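Local coordinates for POU domain, class 6, transcription factor 1 (Homo sapiens, PDB 3D1N), which probably regulates transcription by binding DNA through a POU-specific domain and a homeodomain, with a preference for a variant octamer motif, at residues 25-28 against 29-33. The protein carries 2 engineered substitutions. Sequence-based numbering, arbitrary orientation.
Unlike the reference sequence in segment 29-33: Met31 (reference Leu).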
loop_
_atom_site.group_PDB
_atom_site.type_symbol
_atom_site.label_atom_id
_atom_site.label_comp_id
_atom_site.label_asym_id
_atom_site.label_seq_id
_atom_site.Cartn_x
_atom_site.Cartn_y
_atom_site.Cartn_z
ATOM N N THR K 25 -4.599 -12.453 9.716
ATOM C CA THR K 25 -4.812 -12.408 11.142
ATOM C C THR K 25 -6.266 -12.669 11.497
ATOM O O THR K 25 -6.617 -12.773 12.661
ATOM C CB THR K 25 -4.266 -11.099 11.747
ATOM O OG1 THR K 25 -4.850 -10.880 13.038
ATOM C CG2 THR K 25 -4.532 -9.917 10.815
ATOM N N GLN K 26 -7.104 -12.807 10.482
ATOM C CA GLN K 26 -8.477 -13.256 10.698
ATOM C C GLN K 26 -8.544 -14.763 10.556
ATOM O O GLN K 26 -9.070 -15.453 11.425
ATOM C CB GLN K 26 -9.423 -12.615 9.688
ATOM C CG GLN K 26 -10.009 -11.302 10.151
ATOM C CD GLN K 26 -10.750 -10.582 9.047
ATOM O OE1 GLN K 26 -10.280 -10.501 7.902
ATOM N NE2 GLN K 26 -11.915 -10.041 9.387
ATOM N N VAL K 27 -8.018 -15.253 9.437
ATOM C CA VAL K 27 -7.926 -16.679 9.167
ATOM C C VAL K 27 -7.566 -17.430 10.440
ATOM O O VAL K 27 -8.413 -18.081 11.048
ATOM C CB VAL K 27 -6.855 -16.975 8.091
ATOM C CG1 VAL K 27 -6.884 -18.439 7.694
ATOM C CG2 VAL K 27 -7.064 -16.097 6.872
ATOM N N GLY K 28 -6.305 -17.318 10.845
ATOM C CA GLY K 28 -5.813 -18.017 12.015
ATOM C C GLY K 28 -6.630 -17.727 13.259
ATOM O O GLY K 28 -6.865 -18.611 14.080
ATOM N N GLN K 29 -7.070 -16.482 13.395
ATOM C CA GLN K 29 -7.817 -16.062 14.573
ATOM C C GLN K 29 -9.162 -16.781 14.694
ATOM O O GLN K 29 -9.609 -17.111 15.795
ATOM C CB GLN K 29 -7.997 -14.539 14.569
ATOM C CG GLN K 29 -9.180 -14.023 15.376
ATOM C CD GLN K 29 -10.473 -14.018 14.576
ATOM O OE1 GLN K 29 -11.551 -14.290 15.116
ATOM N NE2 GLN K 29 -10.371 -13.715 13.276
ATOM N N ALA K 30 -9.801 -17.026 13.555
ATOM C CA ALA K 30 -11.075 -17.730 13.534
ATOM C C ALA K 30 -10.850 -19.234 13.531
ATOM O O ALA K 30 -11.431 -19.958 14.336
ATOM C CB ALA K 30 -11.882 -17.320 12.320
HETATM N N MSE K 31 -9.994 -19.695 12.627
HETATM C CA MSE K 31 -9.768 -21.121 12.456
HETATM C C MSE K 31 -8.983 -21.722 13.615
HETATM O O MSE K 31 -8.787 -22.935 13.680
HETATM C CB MSE K 31 -9.077 -21.410 11.123
HETATM C CG MSE K 31 -7.567 -21.502 11.189
HETATM SE SE MSE K 31 -6.835 -22.126 9.479
HETATM C CE MSE K 31 -7.844 -23.815 9.269
ATOM N N THR K 32 -8.538 -20.869 14.531
ATOM C CA THR K 32 -7.923 -21.343 15.758
ATOM C C THR K 32 -8.925 -22.243 16.477
ATOM O O THR K 32 -10.121 -21.950 16.511
ATOM C CB THR K 32 -7.510 -20.181 16.662
ATOM O OG1 THR K 32 -6.701 -20.672 17.733
ATOM C CG2 THR K 32 -8.733 -19.489 17.227
ATOM N N ALA K 33 -8.424 -23.336 17.045
ATOM C CA ALA K 33 -9.252 -24.465 17.498
ATOM C C ALA K 33 -10.555 -24.166 18.266
ATOM O O ALA K 33 -11.621 -24.606 17.838
ATOM C CB ALA K 33 -8.402 -25.490 18.252
#
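Gln26 and Gln29 carry their side chains along one flank of helix 24-31, the first helix of the helix-turn-helix in the POU-specific domain; helix 41-49 is the second. The main-chain evidence for the helix is a bond from Met31 N to Val27 O, 2.8 Å long with an N-H...O angle of 171°, and one from Ala30 N to Gln26 O of 2.7 Å. The helix then runs out: Thr32, the first residue with non-helical phi/psi, gives only a weak bond from its N to Gly28 O, at 2.8 Å.

Followed outward, Gln29 CB sits beside Thr25 O, and CG is 3.9 Å from Thr25 O. A bend at chi2 (-86°) then swings CD toward Gln26 O and brings NE2 to 3.2 Å from Gln26 CA. Gln29 NE2 also lies 3.9 Å from Gln26 CB. It approaches Gln26 O as well, but the angle is too poor for a hydrogen bond, so the amide lies against the backbone by contact. The two glutamine amide planes are 35° apart, and Gln26 OE1 is engaged elsewhere, accepting a hydrogen bond from Thr23 N. Shortening Gln29 to an alanine would probably leave the CA and CB flank of Gln26 without the amide that lies against it.

On the buried face, Val27 touches Phe13 of helix 4-18 and Ile44 of helix 41-49, while the engineered selenomethionine Met31 packs on Val63, Leu64 and Trp67 of helix 54-73. These two side chains run side by side, Val27 CG1 meeting Met31 SE at 4.1 Å.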